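PDB 1H12: endo-1,4-beta-xylanase from Pseudoalteromonas haloplanktis, which hydrolyses internal beta-1,4 linkages of xylan as a cold-adapted family 8 glycoside hydrolase, and may also act on cellulose and related beta-glucans. Local coordinates for residues L20-K26 with F365-W369; Y17-A21 with V393-F399; H302-N307 with A354-Q360; S202-F208 with N288-D292; H248-P252 with K308-L313. One frame throughout, in Å; residues are numbered along the deposited sequence. Where two conformers were deposited one is given.

Contact 1 (L20-K26 with F365-W369)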
# COMPACT_ATOMS: atom_id res chain seq x y z
N LEU A 20 -8.36 -8.48 14.38
CA LEU A 20 -9.66 -8.58 13.73
C LEU A 20 -10.06 -10.02 13.53
O LEU A 20 -11.23 -10.38 13.76
CB LEU A 20 -9.69 -7.79 12.43
CG LEU A 20 -10.97 -7.85 11.67
CD1 LEU A 20 -12.15 -7.27 12.42
CD2 LEU A 20 -10.82 -7.03 10.35
N ALA A 21 -9.15 -10.87 13.11
CA ALA A 21 -9.46 -12.26 12.91
C ALA A 21 -9.94 -12.93 14.20
O ALA A 21 -10.86 -13.75 14.17
CB ALA A 21 -8.27 -13.01 12.34
N GLN A 22 -9.33 -12.55 15.32
CA GLN A 22 -9.77 -13.09 16.62
C GLN A 22 -11.14 -12.58 16.97
O GLN A 22 -11.99 -13.34 17.47
CB GLN A 22 -8.75 -12.70 17.68
CG GLN A 22 -9.01 -13.29 19.03
CD GLN A 22 -7.84 -12.89 19.96
OE1 GLN A 22 -7.63 -11.72 20.27
NE2 GLN A 22 -7.02 -13.85 20.30
N GLU A 23 -11.40 -11.29 16.75
CA GLU A 23 -12.74 -10.76 16.95
C GLU A 23 -13.77 -11.54 16.16
O GLU A 23 -14.91 -11.76 16.65
CB GLU A 23 -12.81 -9.27 16.55
CG GLU A 23 -11.96 -8.35 17.39
CD GLU A 23 -12.03 -6.89 16.98
OE1 GLU A 23 -12.98 -6.52 16.25
OE2 GLU A 23 -11.12 -6.11 17.42
N MET A 24 -13.41 -11.99 14.98
CA MET A 24 -14.30 -12.68 14.08
C MET A 24 -14.35 -14.18 14.39
O MET A 24 -14.94 -14.92 13.65
CB MET A 24 -13.85 -12.45 12.62
CG MET A 24 -13.96 -10.99 12.21
SD MET A 24 -15.61 -10.27 12.44
CE MET A 24 -16.48 -11.05 11.32
N GLY A 25 -13.72 -14.60 15.46
CA GLY A 25 -13.83 -16.00 15.92
C GLY A 25 -12.97 -16.99 15.24
O GLY A 25 -13.19 -18.23 15.34
N LYS A 26 -11.93 -16.52 14.52
CA LYS A 26 -11.09 -17.42 13.80
C LYS A 26 -10.04 -18.05 14.70
O LYS A 26 -9.66 -17.50 15.74
CB LYS A 26 -10.40 -16.70 12.61
CG LYS A 26 -11.39 -16.11 11.69
CD LYS A 26 -12.56 -17.01 11.29
CE LYS A 26 -13.52 -16.33 10.33
NZ LYS A 26 -14.77 -17.19 10.08
N PHE A 365 -15.24 -9.94 5.86
CA PHE A 365 -14.14 -10.63 6.47
C PHE A 365 -14.10 -12.10 6.05
O PHE A 365 -13.04 -12.65 5.72
CB PHE A 365 -14.16 -10.54 8.00
CG PHE A 365 -12.90 -11.11 8.57
CD1 PHE A 365 -11.76 -10.33 8.62
CD2 PHE A 365 -12.80 -12.43 8.96
CE1 PHE A 365 -10.57 -10.87 9.05
CE2 PHE A 365 -11.58 -12.94 9.41
CZ PHE A 365 -10.49 -12.15 9.44
N ASN A 366 -15.27 -12.75 6.08
CA ASN A 366 -15.30 -14.16 5.70
C ASN A 366 -14.97 -14.41 4.25
O ASN A 366 -14.33 -15.41 3.91
CB ASN A 366 -16.61 -14.81 6.18
CG ASN A 366 -16.53 -15.02 7.71
OD1 ASN A 366 -15.67 -15.70 8.13
ND2 ASN A 366 -17.30 -14.33 8.47
N GLU A 367 -15.32 -13.48 3.37
CA GLU A 367 -14.95 -13.61 1.97
C GLU A 367 -13.43 -13.57 1.81
O GLU A 367 -12.91 -14.17 0.86
CB GLU A 367 -15.59 -12.55 1.10
CG GLU A 367 -17.07 -12.84 0.97
CD GLU A 367 -17.80 -11.89 0.09
OE1 GLU A 367 -17.08 -11.19 -0.69
OE2 GLU A 367 -19.10 -11.89 0.14
N PHE A 368 -12.75 -12.82 2.65
CA PHE A 368 -11.27 -12.80 2.64
C PHE A 368 -10.67 -14.04 3.30
O PHE A 368 -9.78 -14.67 2.76
CB PHE A 368 -10.77 -11.54 3.33
CG PHE A 368 -9.31 -11.54 3.66
CD1 PHE A 368 -8.33 -11.44 2.69
CD2 PHE A 368 -8.89 -11.68 4.95
CE1 PHE A 368 -7.01 -11.48 2.94
CE2 PHE A 368 -7.53 -11.73 5.24
CZ PHE A 368 -6.60 -11.61 4.24
N TRP A 369 -11.16 -14.39 4.47
CA TRP A 369 -10.57 -15.44 5.26
C TRP A 369 -10.76 -16.83 4.63
O TRP A 369 -9.94 -17.73 4.87
CB TRP A 369 -11.14 -15.43 6.68
CG TRP A 369 -10.33 -16.18 7.71
CD1 TRP A 369 -10.60 -17.38 8.25
CD2 TRP A 369 -9.09 -15.76 8.26
NE1 TRP A 369 -9.61 -17.72 9.13
CE2 TRP A 369 -8.67 -16.76 9.14
CE3 TRP A 369 -8.27 -14.64 8.06
CZ2 TRP A 369 -7.55 -16.64 9.90
CZ3 TRP A 369 -7.15 -14.52 8.80
CH2 TRP A 369 -6.75 -15.54 9.69
O HOH W 1 -16.73 -14.79 11.38

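Contact 2 (Y17-A21 with V393-F399)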
# COMPACT_ATOMS: atom_id res chain seq x y z
N TYR A 17 -3.28 -3.16 19.97
CA TYR A 17 -3.60 -3.51 18.59
C TYR A 17 -4.76 -4.49 18.57
O TYR A 17 -4.79 -5.48 19.32
CB TYR A 17 -2.37 -4.15 17.92
CG TYR A 17 -1.32 -3.09 17.57
CD1 TYR A 17 -0.41 -2.61 18.52
CD2 TYR A 17 -1.28 -2.53 16.30
CE1 TYR A 17 0.48 -1.64 18.23
CE2 TYR A 17 -0.36 -1.53 16.00
CZ TYR A 17 0.52 -1.08 16.95
OH TYR A 17 1.42 -0.08 16.62
N ARG A 18 -5.72 -4.23 17.71
CA ARG A 18 -6.79 -5.16 17.46
C ARG A 18 -6.27 -6.34 16.70
O ARG A 18 -5.33 -6.24 15.88
CB ARG A 18 -7.90 -4.52 16.64
CG ARG A 18 -8.62 -3.41 17.34
CD ARG A 18 -9.64 -2.68 16.46
NE ARG A 18 -10.71 -3.57 16.03
CZ ARG A 18 -11.71 -3.19 15.26
NH1 ARG A 18 -11.72 -1.96 14.76
NH2 ARG A 18 -12.69 -4.01 14.95
N ASN A 19 -6.90 -7.48 16.95
CA ASN A 19 -6.76 -8.71 16.17
C ASN A 19 -8.11 -9.01 15.58
O ASN A 19 -8.97 -9.64 16.21
CB ASN A 19 -6.25 -9.85 17.06
CG ASN A 19 -5.96 -11.13 16.29
OD1 ASN A 19 -6.51 -11.37 15.22
ND2 ASN A 19 -5.09 -11.98 16.87
N LEU A 20 -8.36 -8.48 14.38
CA LEU A 20 -9.66 -8.58 13.73
C LEU A 20 -10.06 -10.02 13.53
O LEU A 20 -11.23 -10.38 13.76
CB LEU A 20 -9.69 -7.79 12.43
CG LEU A 20 -10.97 -7.85 11.67
CD1 LEU A 20 -12.15 -7.27 12.42
CD2 LEU A 20 -10.82 -7.03 10.35
N ALA A 21 -9.15 -10.87 13.11
CA ALA A 21 -9.46 -12.26 12.91
C ALA A 21 -9.94 -12.93 14.20
O ALA A 21 -10.86 -13.75 14.17
CB ALA A 21 -8.27 -13.01 12.34
N VAL A 393 -4.95 -7.79 9.73
CA VAL A 393 -6.13 -8.39 10.39
C VAL A 393 -5.78 -9.34 11.51
O VAL A 393 -6.67 -9.91 12.14
CB VAL A 393 -7.08 -9.08 9.39
CG1 VAL A 393 -7.50 -8.15 8.28
CG2 VAL A 393 -6.54 -10.39 8.87
N SER A 394 -4.49 -9.50 11.79
CA SER A 394 -4.00 -10.40 12.84
C SER A 394 -3.24 -9.65 13.92
O SER A 394 -2.56 -10.31 14.75
CB SER A 394 -3.13 -11.45 12.20
OG SER A 394 -1.95 -10.82 11.63
N GLY A 395 -3.28 -8.33 13.92
CA GLY A 395 -2.57 -7.57 14.91
C GLY A 395 -1.06 -7.54 14.71
O GLY A 395 -0.37 -7.15 15.64
N ASN A 396 -0.57 -7.85 13.52
CA ASN A 396 0.84 -7.89 13.28
C ASN A 396 1.38 -6.65 12.58
O ASN A 396 2.61 -6.57 12.38
CB ASN A 396 1.23 -9.14 12.47
CG ASN A 396 1.29 -10.38 13.30
OD1 ASN A 396 0.43 -11.32 13.15
ND2 ASN A 396 2.24 -10.45 14.16
N PHE A 397 0.53 -5.74 12.13
CA PHE A 397 0.98 -4.53 11.45
C PHE A 397 1.13 -3.44 12.53
O PHE A 397 0.14 -2.88 12.98
CB PHE A 397 0.06 -4.15 10.34
CG PHE A 397 0.69 -3.17 9.35
CD1 PHE A 397 0.89 -1.86 9.66
CD2 PHE A 397 1.10 -3.61 8.12
CE1 PHE A 397 1.47 -0.97 8.70
CE2 PHE A 397 1.62 -2.74 7.16
CZ PHE A 397 1.84 -1.44 7.49
N LYS A 398 2.35 -3.25 13.01
CA LYS A 398 2.64 -2.39 14.15
C LYS A 398 3.66 -1.34 13.79
O LYS A 398 4.46 -1.52 12.88
CB LYS A 398 3.16 -3.21 15.31
CG LYS A 398 2.24 -4.30 15.81
CD LYS A 398 2.81 -4.97 17.05
CE LYS A 398 1.87 -6.05 17.65
NZ LYS A 398 2.48 -6.76 18.73
N PHE A 399 3.65 -0.23 14.55
CA PHE A 399 4.64 0.82 14.40
C PHE A 399 5.70 0.66 15.49
O PHE A 399 5.38 0.70 16.69
CB PHE A 399 4.02 2.20 14.53
CG PHE A 399 3.16 2.65 13.39
CD1 PHE A 399 2.79 1.84 12.32
CD2 PHE A 399 2.67 3.95 13.39
CE1 PHE A 399 1.98 2.34 11.30
CE2 PHE A 399 1.83 4.44 12.40
CZ PHE A 399 1.51 3.65 11.34
O HOH W 2 3.08 0.96 18.17
O HOH W 3 -6.11 -6.82 13.37

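Contact 3 (H302-N307 with A354-Q360)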
# COMPACT_ATOMS: atom_id res chain seq x y z
N HIS A 302 -13.68 8.40 8.82
CA HIS A 302 -13.20 7.07 8.48
C HIS A 302 -14.37 6.11 8.34
O HIS A 302 -14.45 5.31 7.41
CB HIS A 302 -12.29 6.46 9.54
CG HIS A 302 -11.03 7.22 9.84
ND1 HIS A 302 -11.00 8.27 10.73
CD2 HIS A 302 -9.76 7.01 9.41
CE1 HIS A 302 -9.73 8.64 10.82
NE2 HIS A 302 -8.96 7.91 10.03
N LYS A 303 -15.27 6.19 9.31
CA LYS A 303 -16.41 5.27 9.39
C LYS A 303 -17.33 5.49 8.22
O LYS A 303 -17.81 4.53 7.61
CB LYS A 303 -17.12 5.49 10.73
CG LYS A 303 -16.28 5.19 11.93
CD LYS A 303 -16.98 5.74 13.24
CE LYS A 303 -16.22 5.71 14.37
NZ LYS A 303 -17.05 6.24 15.55
N SER A 304 -17.66 6.73 7.91
CA SER A 304 -18.53 7.01 6.79
C SER A 304 -17.90 6.55 5.47
O SER A 304 -18.55 5.97 4.61
CB SER A 304 -18.83 8.54 6.76
OG SER A 304 -19.62 8.88 5.66
N ALA A 305 -16.62 6.83 5.29
CA ALA A 305 -15.93 6.45 4.05
C ALA A 305 -16.04 4.96 3.82
O ALA A 305 -16.43 4.52 2.73
CB ALA A 305 -14.45 6.86 4.13
N VAL A 306 -15.68 4.19 4.84
CA VAL A 306 -15.72 2.73 4.65
C VAL A 306 -17.13 2.18 4.61
O VAL A 306 -17.42 1.32 3.75
CB VAL A 306 -14.79 1.97 5.61
CG1 VAL A 306 -13.36 2.59 5.53
CG2 VAL A 306 -15.29 1.89 6.99
N ASN A 307 -18.00 2.62 5.48
CA ASN A 307 -19.34 2.08 5.49
C ASN A 307 -20.02 2.33 4.14
O ASN A 307 -20.70 1.44 3.62
CB ASN A 307 -20.19 2.72 6.61
CG ASN A 307 -19.85 2.23 7.99
OD1 ASN A 307 -19.31 1.13 8.21
ND2 ASN A 307 -20.24 3.05 9.00
N ALA A 354 -12.28 0.31 10.27
CA ALA A 354 -13.04 1.55 10.39
C ALA A 354 -14.54 1.32 10.26
O ALA A 354 -15.28 2.31 10.33
CB ALA A 354 -12.60 2.58 9.35
N SER A 355 -14.99 0.10 10.06
CA SER A 355 -16.44 -0.20 9.84
C SER A 355 -17.19 -0.24 11.18
O SER A 355 -16.65 -0.64 12.21
CB SER A 355 -16.58 -1.61 9.20
OG SER A 355 -18.02 -1.97 9.09
N THR A 356 -18.47 0.14 11.10
CA THR A 356 -19.36 0.03 12.27
C THR A 356 -20.51 -0.91 12.06
O THR A 356 -21.45 -0.89 12.85
CB THR A 356 -19.85 1.42 12.70
OG1 THR A 356 -20.60 2.04 11.65
CG2 THR A 356 -18.77 2.34 13.07
N ASN A 357 -20.45 -1.73 11.01
CA ASN A 357 -21.53 -2.60 10.62
C ASN A 357 -21.10 -4.06 10.73
O ASN A 357 -20.36 -4.57 9.91
CB ASN A 357 -21.99 -2.25 9.20
CG ASN A 357 -23.20 -3.01 8.74
OD1 ASN A 357 -23.37 -4.23 8.95
ND2 ASN A 357 -24.07 -2.28 8.03
N ALA A 358 -21.56 -4.76 11.76
CA ALA A 358 -21.15 -6.14 12.01
C ALA A 358 -21.57 -7.07 10.91
O ALA A 358 -20.83 -8.01 10.59
CB ALA A 358 -21.68 -6.59 13.41
N GLY A 359 -22.72 -6.86 10.30
CA GLY A 359 -23.15 -7.66 9.19
C GLY A 359 -22.21 -7.55 7.97
O GLY A 359 -21.86 -8.57 7.37
N GLN A 360 -21.83 -6.35 7.63
CA GLN A 360 -20.84 -6.06 6.58
C GLN A 360 -19.52 -6.74 6.99
O GLN A 360 -18.84 -7.32 6.16
CB GLN A 360 -20.55 -4.51 6.36
CG GLN A 360 -21.21 -3.60 5.29
CD GLN A 360 -20.84 -2.09 5.44
OE1 GLN A 360 -21.32 -1.23 4.72
NE2 GLN A 360 -20.03 -1.76 6.43

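Contact 4 (S202-F208 with N288-D292)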
# COMPACT_ATOMS: atom_id res chain seq x y z
N SER A 202 -4.82 6.60 -3.26
CA SER A 202 -4.21 5.39 -2.68
C SER A 202 -2.83 5.61 -2.08
O SER A 202 -2.36 4.77 -1.33
CB SER A 202 -4.10 4.27 -3.73
OG SER A 202 -3.02 4.46 -4.60
N TYR A 203 -2.18 6.72 -2.41
CA TYR A 203 -0.88 7.03 -1.86
C TYR A 203 -0.94 7.65 -0.48
O TYR A 203 0.07 7.84 0.19
CB TYR A 203 -0.11 7.96 -2.77
CG TYR A 203 0.24 7.46 -4.15
CD1 TYR A 203 -0.13 6.19 -4.62
CD2 TYR A 203 0.99 8.26 -5.01
CE1 TYR A 203 0.23 5.77 -5.88
CE2 TYR A 203 1.33 7.84 -6.28
CZ TYR A 203 0.98 6.58 -6.72
OH TYR A 203 1.38 6.16 -7.97
N HIS A 204 -2.15 8.04 -0.03
CA HIS A 204 -2.36 8.74 1.25
C HIS A 204 -2.50 7.74 2.39
O HIS A 204 -3.52 7.06 2.51
CB HIS A 204 -3.59 9.61 1.13
CG HIS A 204 -3.34 10.83 0.33
ND1 HIS A 204 -3.09 12.02 0.94
CD2 HIS A 204 -3.20 11.01 -1.01
CE1 HIS A 204 -2.83 12.90 -0.01
NE2 HIS A 204 -2.88 12.32 -1.21
N ILE A 205 -1.48 7.71 3.26
CA ILE A 205 -1.49 6.83 4.43
C ILE A 205 -1.19 7.72 5.61
O ILE A 205 -0.03 7.85 6.03
CB ILE A 205 -0.54 5.66 4.29
CG1 ILE A 205 -0.72 5.00 2.92
CG2 ILE A 205 -0.77 4.69 5.43
CD1 ILE A 205 0.27 4.03 2.58
N PRO A 206 -2.19 8.39 6.19
CA PRO A 206 -1.89 9.48 7.11
C PRO A 206 -1.06 9.05 8.32
O PRO A 206 -0.14 9.75 8.72
CB PRO A 206 -3.26 10.04 7.48
CG PRO A 206 -4.09 9.76 6.26
CD PRO A 206 -3.62 8.40 5.77
N ALA A 207 -1.33 7.87 8.86
CA ALA A 207 -0.61 7.38 10.02
C ALA A 207 0.86 7.23 9.73
O ALA A 207 1.68 7.37 10.66
CB ALA A 207 -1.21 6.08 10.50
N PHE A 208 1.24 6.87 8.50
CA PHE A 208 2.68 6.80 8.20
C PHE A 208 3.35 8.15 8.45
O PHE A 208 4.46 8.20 8.93
CB PHE A 208 2.94 6.38 6.74
CG PHE A 208 2.78 4.91 6.43
CD1 PHE A 208 2.27 4.01 7.33
CD2 PHE A 208 3.19 4.46 5.18
CE1 PHE A 208 2.14 2.67 6.98
CE2 PHE A 208 3.03 3.15 4.83
CZ PHE A 208 2.50 2.24 5.71
N ASN A 288 -6.27 1.80 3.39
CA ASN A 288 -5.52 2.84 4.07
C ASN A 288 -6.35 3.54 5.13
O ASN A 288 -5.83 3.93 6.17
CB ASN A 288 -5.00 3.85 3.08
CG ASN A 288 -4.00 3.32 2.10
OD1 ASN A 288 -3.32 2.31 2.36
ND2 ASN A 288 -3.86 4.01 0.97
N VAL A 289 -7.63 3.75 4.86
CA VAL A 289 -8.54 4.35 5.85
C VAL A 289 -8.65 3.43 7.08
O VAL A 289 -8.60 3.91 8.21
CB VAL A 289 -9.89 4.68 5.23
CG1 VAL A 289 -10.88 5.17 6.27
CG2 VAL A 289 -9.76 5.72 4.14
N GLY A 290 -8.80 2.13 6.86
CA GLY A 290 -8.80 1.16 7.97
C GLY A 290 -7.50 1.21 8.76
O GLY A 290 -7.50 1.19 9.99
N LEU A 291 -6.36 1.20 8.05
CA LEU A 291 -5.08 1.32 8.67
C LEU A 291 -5.02 2.56 9.58
O LEU A 291 -4.63 2.49 10.73
CB LEU A 291 -3.99 1.32 7.58
CG LEU A 291 -2.55 1.41 7.98
CD1 LEU A 291 -1.69 1.11 6.74
CD2 LEU A 291 -2.11 2.73 8.58
N ASP A 292 -5.42 3.69 9.02
CA ASP A 292 -5.36 4.94 9.74
C ASP A 292 -6.26 4.90 10.97
O ASP A 292 -5.87 5.37 12.07
CB ASP A 292 -5.68 6.11 8.87
CG ASP A 292 -5.29 7.42 9.52
OD1 ASP A 292 -6.19 8.25 9.83
OD2 ASP A 292 -4.08 7.62 9.74
O HOH W 4 -5.59 6.22 0.89

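Contact 5 (H248-P252 with K308-L313)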
# COMPACT_ATOMS: atom_id res chain seq x y z
N HIS A 248 -20.38 9.66 -8.33
CA HIS A 248 -19.32 8.67 -8.11
C HIS A 248 -19.74 7.50 -7.23
O HIS A 248 -19.05 6.47 -7.19
CB HIS A 248 -18.06 9.34 -7.55
CG HIS A 248 -17.49 10.36 -8.46
ND1 HIS A 248 -16.82 10.01 -9.61
CD2 HIS A 248 -17.51 11.72 -8.41
CE1 HIS A 248 -16.49 11.13 -10.24
NE2 HIS A 248 -16.89 12.19 -9.54
N TRP A 249 -20.86 7.61 -6.54
CA TRP A 249 -21.46 6.53 -5.79
C TRP A 249 -20.54 5.84 -4.82
O TRP A 249 -20.54 4.63 -4.69
CB TRP A 249 -22.22 5.57 -6.74
CG TRP A 249 -23.36 6.26 -7.39
CD1 TRP A 249 -23.46 6.68 -8.71
CD2 TRP A 249 -24.56 6.74 -6.76
NE1 TRP A 249 -24.68 7.31 -8.93
CE2 TRP A 249 -25.33 7.40 -7.74
CE3 TRP A 249 -25.02 6.68 -5.44
CZ2 TRP A 249 -26.58 7.95 -7.45
CZ3 TRP A 249 -26.29 7.25 -5.16
CH2 TRP A 249 -27.02 7.88 -6.19
N ASN A 250 -19.81 6.67 -4.06
CA ASN A 250 -19.20 6.27 -2.79
C ASN A 250 -17.93 5.48 -2.90
O ASN A 250 -17.41 5.05 -1.90
CB ASN A 250 -20.21 5.56 -1.89
CG ASN A 250 -21.51 6.38 -1.81
OD1 ASN A 250 -21.47 7.52 -1.46
ND2 ASN A 250 -22.59 5.81 -2.16
N LEU A 251 -17.37 5.31 -4.09
CA LEU A 251 -16.05 4.69 -4.27
C LEU A 251 -15.03 5.76 -4.60
O LEU A 251 -15.25 6.62 -5.46
CB LEU A 251 -16.06 3.61 -5.36
CG LEU A 251 -16.87 2.37 -5.06
CD1 LEU A 251 -16.80 1.41 -6.24
CD2 LEU A 251 -16.38 1.69 -3.77
N PRO A 252 -13.85 5.68 -3.96
CA PRO A 252 -12.78 6.59 -4.29
C PRO A 252 -12.18 6.26 -5.66
O PRO A 252 -12.42 5.17 -6.19
CB PRO A 252 -11.78 6.34 -3.16
CG PRO A 252 -11.96 4.86 -2.88
CD PRO A 252 -13.45 4.62 -3.02
N LYS A 308 -19.85 3.52 3.56
CA LYS A 308 -20.51 3.82 2.30
C LYS A 308 -19.84 3.07 1.14
O LYS A 308 -20.55 2.66 0.19
CB LYS A 308 -20.56 5.32 2.04
CG LYS A 308 -21.46 6.06 3.01
CD LYS A 308 -21.19 7.59 2.97
CE LYS A 308 -21.33 8.35 1.71
NZ LYS A 308 -22.81 8.25 1.33
N ALA A 309 -18.52 2.93 1.14
CA ALA A 309 -17.84 2.22 0.04
C ALA A 309 -18.22 0.75 0.06
O ALA A 309 -18.54 0.17 -0.98
CB ALA A 309 -16.35 2.41 0.16
N LEU A 310 -18.12 0.12 1.22
CA LEU A 310 -18.51 -1.29 1.35
C LEU A 310 -19.99 -1.47 1.03
O LEU A 310 -20.39 -2.45 0.41
CB LEU A 310 -18.17 -1.83 2.73
CG LEU A 310 -16.68 -1.88 3.06
CD1 LEU A 310 -16.53 -2.45 4.48
CD2 LEU A 310 -15.91 -2.73 2.13
N GLY A 311 -20.80 -0.51 1.44
CA GLY A 311 -22.22 -0.55 1.10
C GLY A 311 -22.43 -0.53 -0.39
O GLY A 311 -23.29 -1.29 -0.92
N PHE A 312 -21.71 0.31 -1.11
CA PHE A 312 -21.83 0.32 -2.56
C PHE A 312 -21.42 -1.02 -3.15
O PHE A 312 -22.09 -1.57 -4.02
CB PHE A 312 -21.01 1.43 -3.22
CG PHE A 312 -21.05 1.30 -4.72
CD1 PHE A 312 -22.15 1.76 -5.42
CD2 PHE A 312 -20.07 0.59 -5.39
CE1 PHE A 312 -22.23 1.50 -6.83
CE2 PHE A 312 -20.16 0.36 -6.74
CZ PHE A 312 -21.24 0.81 -7.46
N LEU A 313 -20.29 -1.58 -2.69
CA LEU A 313 -19.84 -2.84 -3.26
C LEU A 313 -20.87 -3.96 -3.02
O LEU A 313 -21.11 -4.79 -3.90
CB LEU A 313 -18.46 -3.19 -2.75
CG LEU A 313 -17.35 -2.22 -3.22
CD1 LEU A 313 -16.04 -2.64 -2.51
CD2 LEU A 313 -17.13 -2.30 -4.72

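Contact 1 (L20-K26 with F365-W369)
Phe365 is met by Leu20, Ala21, Met24 and Lys26. Met24 CG lies over one face of its ring, 4.0 Å from the ring centroid, and Met24 SD makes a more oblique Met-aromatic contact. Leu20 CD2 touches Phe365 CD1, and Ala21 CA sits against Phe365 CZ at 3.6 Å. Lys26 CG comes to the ring edge. The helix of Leu20 and Ala21 ends here in a Schellman motif: Lys26 N bonds to Ala21 O and Gly25 N to Gln22 O, with Gly25, at positive phi, the C-prime residue. Lys26 thereby runs back toward helix 358-369. Next, Asn366 OD1 accepts a 2.6 Å hydrogen bond from Lys26 NZ, which lies in the carbonyl plane. Asn366 ND2 donates to a water, which in turn donates to Met24 O. At Trp369, Lys26 CG covers the five-membered ring, 3.7 Å from its centroid. The lysine chain is bent at chi2 (-47°), and its CD and CE follow the indole to CD1. Ala21 CB packs over the six-membered ring.

Contact 2 (Y17-A21 with V393-F399)
Lys398 CG stands over the centre of the Tyr17 ring, 3.7 Å from its centroid, in a CH-pi contact. Tyr17 buries the most surface here; Val393 follows, at the other end. Tyr17 CG is anti to the carbonyl carbon (chi1 -76°), which carries the ring along the 397-399 backbone. There Tyr17 OH accepts a nearly straight 3.0 Å hydrogen bond from Phe399 N. A water in the ring plane links the same hydroxyl to Phe399 O. A phenylalanine in place of Tyr17 would probably leave Phe399 N without this acceptor and break the water link. Val393 O receives the backbone bond from Ala21 N at 2.8 Å, and Val393 CG1 packs on Leu20 CD2. Between these ends, Gly395 CA passes 3.2 Å from Arg18 O, and a water bridges Arg18 O and Leu20 N. Asn19 is the N-cap of helix 20-23, its OD1 accepting from Gln22 N. The 393-399 loop leaves helix 379-392 here, with helix 29-40 against Ser394 and helix 206-215 against Phe397 and Phe399.

Contact 3 (H302-N307 with A354-Q360)
Asn307 and Thr356 form the polar centre of this contact, with two hydrogen bonds between them. Thr356 N donates to Asn307 OD1 at 3.2 Å, in the carbonyl plane and on a lone pair. In return Asn307 ND2 donates to Thr356 OG1 at 2.9 Å, with the hydroxyl tilted 18° from the amide plane. Thr356 chi1 of 61° places OG1 between the backbone N and the carbonyl carbon, on the side of the amide. Ser355 OG adds a weak bond to Asn307 OD1. Within the 354-360 segment, Ser355 OG accepts from Asn357 N in an ST turn. Asn357 is the N-cap of helix 358-369, and its OD1 takes the bond from Gln360 N.

The apolar contacts lie beside this polar group. In one of its two conformers Val306 packs CG2 on Ala354 CB, and Lys303 CD meets Thr356 CG2 at 3.8 Å. A weaker kind of contact runs from Lys303 CA to Ala354 O, a CA-H...O approach of 3.3 Å. This carbonyl is buried and has no hydrogen-bond partner.

Thr356 engages both ends of the Asn307 amide, which is likely to fix its rotation. The side chain thus ties helix 300-318 to the turn that starts helix 358-369.

Contact 4 (S202-F208 with N288-D292)
The two backbones come nearest at Ala207 and Asp292, whose CA atoms are 5.3 Å apart, and at Ile205 and Asn288, as the chain enters helix 206-215 beside helix 283-296. Asn288 buries the most surface. A chi1 of -65° directs its amide at the turn before Pro206. Asn288 ND2 donates to Ser202 O at 2.8 Å. The bond is bent: the oxygen lies close to the amide plane, but the nitrogen stands above the carbonyl plane. The same ND2 also donates to a water, and that water donates to His204 O. One amide nitrogen thus serves two backbone carbonyls, one of them through the water. Ile205 CG1 packs against Asn288 CG at 3.8 Å. A leucine in place of Asn288 would probably leave Ser202 O and the bridging water without their donor.

One turn on, Leu291 fills the apolar part. Its CD1 touches Ile205 CG2 at 3.9 Å and Phe208 CE1, while its CD2 meets Ala207 CB at 4.0 Å. Ile205 CG2 in turn sits over the centre of the Phe208 ring. Asp292 OD2 lies 3.4 Å from Pro206 CB. Beyond the two segments, Asp292 OD2 pairs with Arg233 and OD1 with His302. The buried packing, with helix 219-243 against Pro206 and His204 and helix 143-160 against Ile205 and Phe208, is consistent with the (alpha/alpha)6 barrel of family 8.

Contact 5 (H248-P252 with K308-L313)
With chi1 at 174°, the Phe312 side chain extends from the helix to lie beside the turn, where Trp249 and Leu251 meet its ring. Leu251 differs: at chi1 -67° its CG is opposite the carbonyl carbon, and its methyls reach toward helix 300-318. Leu251 CD1 touches Phe312 CD2 at 3.5 Å, the two side chains crossing at about a right angle. The same methyl lies 4.0 Å from Leu313 CD2. The other methyl, Leu251 CD2, packs on Ala309 CB. Trp249 contributes its backbone more than its indole: Trp249 O lies 3.4 Å from Phe312 CG, and Trp249 CB touches Phe312 CD1.

The segment forms a type I' beta turn from His248 to Leu251, with Trp249 and Asn250 at the two central positions, both with positive phi. The turn brings Asn250 close to the helix. Asn250 O makes a CA-H...O contact of 3.5 Å with Ala309 CA. Lys308 NZ curls back to give a weak 3.2 Å hydrogen bond to Asn250 OD1. That oxygen is also bonded by Gly245 N, within the same loop.

Leu251, wedged among Ala309, Phe312 and Leu313, supplies most of the apolar packing. Asn250 and Lys308 add a polar part beside it. The link from Lys308 is weak, and the firmer hold on Asn250 comes from its own loop.

How the contacts relate
From the N terminus, the 17-26 region starts both contact 2 and contact 1. These join it to the loop after helix 379-392 and to helix 358-369, so each closes a loop of more than 300 residues. They share Leu20 and Ala21. Contacts 3, 4 and 5 all lie within both loops. Contact 4 opens first, at 202-208, and crosses contact 5, which opens at 248-252 before contact 4 closes. Contact 5 in turn crosses contact 3; both use helix 300-318. Contact 4 closes before contact 3 opens, yet His302 reaches Asp292. Phe397 and Phe399 of contact 2 pack on contact 4, bringing the C-terminal part of the chain against helix 206-215.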